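Side-chain contacts in sialidase B (Streptococcus pneumoniae serotype 4, PDB 4XJW), which cleaves terminal sialic acids from oligosaccharides, glycoproteins and glycolipids, and acts as an intramolecular trans-sialidase: residues K39-N44 / W96-G101; S385-S390 / R394-G399. The protein carries 1 engineered substitution. All blocks are in the same frame, centred on the assembly; numbering follows the deposited sequence.

Interaction 1: K39-N44 / W96-G101; sequences KADKPN and WGKHKG
G97 and K98 pass beside A40 and D41, while W96 joins the same contact through a water. No direct hydrogen bond links the two segments. Two waters and a small aliphatic touch do the joining.

W96 takes part with its backbone only. Its O and A40 O are two acceptors and cannot bond each other. Water 1 donates a hydrogen bond to both, 2.8 Å from A40 O and 2.8 Å from W96 O. The indole packs against F191, whose ring meets it nearly parallel.

G97 follows, packed backbone to backbone. Its CA lies 4.0 Å from A40 O. Its carbonyl takes the second bridge: water 2 accepts from A40 N at 2.9 Å and lies 2.8 Å from G97 O, to which it probably donates. The N-H and C=O of A40 are thus each met by a different water.

K98 supplies the side-chain part. Its CG comes within 3.5 Å of D41 CB, and the two side chains slant across each other. K98 CD already lies near the carboxylate, 4.1 Å from D41 OD2. The bend at chi3 (81°) then steers CE and NZ. K98 NZ remains 5.1 Å from D41 OD2. The opposite charges may attract weakly, but they are not in contact.

Residues 39-44 form a loop between strands 32-39 and 46-53, with A40 and P43 resting on M68 of strand 63-69. Strand 98-99 pairs with strand 102-113, whose A103 also touches D41. On the side of the catalytic domain, D607 accepts from the backbone N of G97 and of K98, so the contact lies where the N-terminal lectin-like domain adjoins the propeller.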
# COMPACT_ATOMS: atom_id res chain seq x y z
N LYS A 39 9.68 23.26 -6.73
CA LYS A 39 8.88 23.24 -5.52
C LYS A 39 7.52 23.80 -5.84
O LYS A 39 7.39 24.73 -6.64
CB LYS A 39 9.52 24.10 -4.43
CG LYS A 39 10.94 23.71 -4.08
CD LYS A 39 11.55 24.70 -3.10
CE LYS A 39 12.91 24.22 -2.63
NZ LYS A 39 13.57 25.22 -1.76
N ALA A 40 6.49 23.23 -5.21
CA ALA A 40 5.14 23.74 -5.34
C ALA A 40 4.35 23.33 -4.12
O ALA A 40 3.75 22.25 -4.08
CB ALA A 40 4.47 23.19 -6.61
N ASP A 41 4.35 24.19 -3.10
CA ASP A 41 3.66 23.88 -1.86
C ASP A 41 2.30 24.57 -1.77
O ASP A 41 1.52 24.30 -0.86
CB ASP A 41 4.53 24.19 -0.65
CG ASP A 41 4.93 25.65 -0.57
OD1 ASP A 41 4.89 26.34 -1.60
OD2 ASP A 41 5.31 26.10 0.54
N LYS A 42 2.03 25.46 -2.73
CA LYS A 42 0.71 26.07 -2.87
C LYS A 42 0.29 26.12 -4.34
O LYS A 42 0.01 27.20 -4.87
CB LYS A 42 0.70 27.48 -2.28
CG LYS A 42 1.26 27.58 -0.87
CD LYS A 42 0.83 28.86 -0.19
CE LYS A 42 1.66 29.14 1.06
NZ LYS A 42 1.59 30.59 1.44
N PRO A 43 0.23 24.95 -5.00
CA PRO A 43 -0.05 24.95 -6.44
C PRO A 43 -1.48 25.36 -6.78
O PRO A 43 -2.39 25.15 -5.97
CB PRO A 43 0.14 23.48 -6.82
CG PRO A 43 -0.22 22.73 -5.56
CD PRO A 43 0.37 23.58 -4.47
N ASN A 44 -1.67 25.91 -7.97
CA ASN A 44 -3.02 26.12 -8.49
C ASN A 44 -3.61 24.76 -8.88
O ASN A 44 -2.87 23.77 -8.92
CB ASN A 44 -2.98 27.07 -9.70
CG ASN A 44 -2.44 28.45 -9.35
OD1 ASN A 44 -2.78 29.01 -8.31
ND2 ASN A 44 -1.59 29.00 -10.21
N TRP A 96 5.61 15.38 -4.15
CA TRP A 96 5.59 15.85 -2.77
C TRP A 96 5.39 17.35 -2.73
O TRP A 96 5.75 18.06 -3.69
CB TRP A 96 6.92 15.49 -2.09
CG TRP A 96 6.88 14.14 -1.43
CD1 TRP A 96 7.04 12.92 -2.03
CD2 TRP A 96 6.65 13.88 -0.04
NE1 TRP A 96 6.94 11.91 -1.09
CE2 TRP A 96 6.69 12.47 0.14
CE3 TRP A 96 6.39 14.68 1.08
CZ2 TRP A 96 6.49 11.87 1.39
CZ3 TRP A 96 6.21 14.08 2.31
CH2 TRP A 96 6.26 12.69 2.46
N GLY A 97 4.83 17.85 -1.64
CA GLY A 97 4.58 19.27 -1.48
C GLY A 97 5.46 19.89 -0.41
O GLY A 97 6.30 20.76 -0.70
N LYS A 98 5.28 19.42 0.83
CA LYS A 98 6.03 19.92 1.98
C LYS A 98 6.47 18.76 2.88
O LYS A 98 5.84 17.71 2.90
CB LYS A 98 5.18 20.87 2.83
CG LYS A 98 4.89 22.22 2.19
CD LYS A 98 4.13 23.15 3.14
CE LYS A 98 5.07 23.84 4.13
NZ LYS A 98 4.33 24.42 5.29
N HIS A 99 7.54 19.00 3.64
CA HIS A 99 8.07 18.02 4.59
C HIS A 99 8.79 18.82 5.67
O HIS A 99 9.60 19.70 5.34
CB HIS A 99 9.02 17.06 3.87
CG HIS A 99 9.66 16.04 4.76
ND1 HIS A 99 8.95 15.06 5.42
CD2 HIS A 99 10.96 15.82 5.05
CE1 HIS A 99 9.78 14.30 6.11
NE2 HIS A 99 11.01 14.74 5.89
N LYS A 100 8.46 18.56 6.93
CA LYS A 100 9.09 19.22 8.07
C LYS A 100 9.09 20.75 7.96
O LYS A 100 10.09 21.41 8.26
CB LYS A 100 10.51 18.71 8.27
CG LYS A 100 10.58 17.26 8.69
CD LYS A 100 12.02 16.79 8.78
CE LYS A 100 12.08 15.35 9.25
NZ LYS A 100 13.48 14.88 9.43
N GLY A 101 7.96 21.28 7.49
CA GLY A 101 7.76 22.72 7.40
C GLY A 101 8.46 23.43 6.25
O GLY A 101 8.55 24.66 6.25
O HOH W 1 4.04 19.71 -5.21
O HOH W 2 7.18 21.16 -3.36

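Interaction 2: S385-S390 / R394-G399; sequences SVDFDS and RERHNG
D387 and R394 face each other across a beta hairpin, and their charged ends are joined side-on. R394 NH2 donates to D387 OD1 at 2.9 Å, and R394 NE donates to D387 OD2 at 3.2 Å. The fit is not flat, since the carboxylate and guanidinium planes are turned 50° apart. A bend at chi3 (43°) swings the arginine end back over the neighbouring strand. D387 OD1 has a second donor, D389 N, on its anti lone pair. This closes an Asx turn just beyond the strand and further fixes the carboxylate.

R396 comes from the same sheet face as a third member of the salt-bridge network. D387 OD2 lies over one face of its guanidinium, 3.6 Å from R396 NE. No N-H points at the oxygen, so this link is one of charge alone. R396 NH1 also sits 3.1 Å above the centre of the R394 guanidinium, with S390 CB over the opposite face. The D387 carboxylate probably balances part of the charge of the two arginines.

At the other end of the pairing, N398 ND2 donates almost straight to S385 OG (2.9 Å, 176°). The hydroxyl lies in the amide plane of N398, and E264 is its other partner. On the reverse face V386 and E395 run side by side, and V386 CG1 lies 3.9 Å from E395 CG. The E395 carboxylate goes on to Y263 and the backbone N of S282.

Backbone bonds pair S385 with R396 and D387 with R394, around the non-hydrogen-bonded pair V386 and E395. The hairpin of strands 377-387 and 394-398 belongs to an antiparallel sheet. Strand 377-387 also pairs there with strands 372-374 and 400-403, and the chain turns a corner at G399 between 394-398 and 400-403.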
# COMPACT_ATOMS: atom_id res chain seq x y z
N SER A 385 -0.51 -18.22 -15.23
CA SER A 385 0.07 -16.90 -15.45
C SER A 385 -1.03 -16.01 -16.00
O SER A 385 -2.04 -16.50 -16.50
CB SER A 385 1.21 -16.98 -16.45
OG SER A 385 2.39 -17.53 -15.88
N VAL A 386 -0.85 -14.69 -15.91
CA VAL A 386 -1.84 -13.76 -16.44
C VAL A 386 -1.27 -12.87 -17.54
O VAL A 386 -0.08 -12.57 -17.55
CB VAL A 386 -2.48 -12.90 -15.33
CG1 VAL A 386 -3.05 -13.77 -14.25
CG2 VAL A 386 -1.48 -11.91 -14.77
N ASP A 387 -2.12 -12.43 -18.46
CA ASP A 387 -1.68 -11.48 -19.49
C ASP A 387 -2.87 -10.71 -20.05
O ASP A 387 -4.03 -11.10 -19.88
CB ASP A 387 -0.96 -12.20 -20.63
CG ASP A 387 -1.90 -12.98 -21.53
OD1 ASP A 387 -2.45 -12.38 -22.48
OD2 ASP A 387 -2.11 -14.18 -21.27
N PHE A 388 -2.56 -9.61 -20.73
CA PHE A 388 -3.57 -8.79 -21.39
C PHE A 388 -3.30 -8.75 -22.89
O PHE A 388 -3.74 -7.84 -23.58
CB PHE A 388 -3.53 -7.36 -20.85
CG PHE A 388 -4.12 -7.21 -19.47
CD1 PHE A 388 -5.47 -6.96 -19.30
CD2 PHE A 388 -3.31 -7.32 -18.34
CE1 PHE A 388 -6.01 -6.82 -18.02
CE2 PHE A 388 -3.84 -7.18 -17.07
CZ PHE A 388 -5.20 -6.94 -16.91
N ASP A 389 -2.56 -9.75 -23.39
CA ASP A 389 -2.18 -9.77 -24.81
C ASP A 389 -3.37 -9.79 -25.78
O ASP A 389 -3.25 -9.33 -26.92
CB ASP A 389 -1.26 -10.96 -25.10
CG ASP A 389 0.06 -10.87 -24.36
OD1 ASP A 389 0.31 -9.83 -23.72
OD2 ASP A 389 0.85 -11.84 -24.44
N SER A 390 -4.51 -10.30 -25.33
CA SER A 390 -5.70 -10.36 -26.18
C SER A 390 -6.57 -9.11 -26.05
O SER A 390 -7.57 -8.98 -26.74
CB SER A 390 -6.53 -11.60 -25.86
OG SER A 390 -7.21 -11.47 -24.62
N ARG A 394 -6.51 -12.49 -19.24
CA ARG A 394 -6.60 -13.93 -19.43
C ARG A 394 -5.74 -14.61 -18.38
O ARG A 394 -4.62 -14.17 -18.12
CB ARG A 394 -6.11 -14.30 -20.84
CG ARG A 394 -6.05 -15.80 -21.10
CD ARG A 394 -5.68 -16.07 -22.55
NE ARG A 394 -4.62 -15.18 -23.01
CZ ARG A 394 -4.26 -15.02 -24.28
NH1 ARG A 394 -4.88 -15.70 -25.24
NH2 ARG A 394 -3.29 -14.18 -24.60
N GLU A 395 -6.29 -15.64 -17.76
CA GLU A 395 -5.59 -16.42 -16.76
C GLU A 395 -5.44 -17.82 -17.31
O GLU A 395 -6.45 -18.50 -17.56
CB GLU A 395 -6.38 -16.41 -15.45
CG GLU A 395 -6.71 -14.99 -14.99
CD GLU A 395 -7.49 -14.92 -13.69
OE1 GLU A 395 -7.36 -15.84 -12.86
OE2 GLU A 395 -8.23 -13.93 -13.51
N ARG A 396 -4.21 -18.26 -17.53
CA ARG A 396 -4.01 -19.55 -18.16
C ARG A 396 -2.80 -20.34 -17.67
O ARG A 396 -1.79 -19.79 -17.24
CB ARG A 396 -3.92 -19.39 -19.67
CG ARG A 396 -2.85 -18.44 -20.10
CD ARG A 396 -2.69 -18.44 -21.61
NE ARG A 396 -1.53 -17.65 -22.01
CZ ARG A 396 -1.34 -17.16 -23.23
NH1 ARG A 396 -2.25 -17.37 -24.18
NH2 ARG A 396 -0.25 -16.45 -23.49
N HIS A 397 -2.95 -21.66 -17.76
CA HIS A 397 -1.90 -22.57 -17.39
C HIS A 397 -0.59 -22.30 -18.15
O HIS A 397 -0.61 -21.99 -19.34
CB HIS A 397 -2.38 -24.01 -17.60
CG HIS A 397 -3.32 -24.49 -16.55
ND1 HIS A 397 -4.51 -25.12 -16.84
CD2 HIS A 397 -3.25 -24.44 -15.19
CE1 HIS A 397 -5.13 -25.44 -15.71
NE2 HIS A 397 -4.38 -25.04 -14.70
N ASN A 398 0.53 -22.41 -17.44
CA ASN A 398 1.81 -22.00 -18.02
C ASN A 398 2.84 -23.12 -18.17
O ASN A 398 4.01 -22.86 -18.43
CB ASN A 398 2.41 -20.84 -17.21
CG ASN A 398 2.75 -21.23 -15.79
OD1 ASN A 398 2.96 -22.41 -15.48
ND2 ASN A 398 2.83 -20.24 -14.91
N GLY A 399 2.42 -24.37 -17.97
CA GLY A 399 3.31 -25.50 -18.18
C GLY A 399 4.18 -25.88 -16.99
O GLY A 399 4.86 -26.91 -17.02

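Overall arrangement
From the N terminus, interaction 1 comes first. It closes a long excursion of 51 residues, much of it strand, within the lectin-like domain. Interaction 2 opens only afterwards and closes a tight hairpin with three residues between its segments. The two are therefore in series and neither nest nor cross. Interaction 1 lies near the border with the catalytic propeller. Interaction 2 belongs to an antiparallel sheet inserted between propeller strands 301-308 and 420-426. Their centres are 43 Å apart, on opposite sides of the chain's centre, and their nearest atoms are about 27 Å apart. Both lie away from the active-site residues.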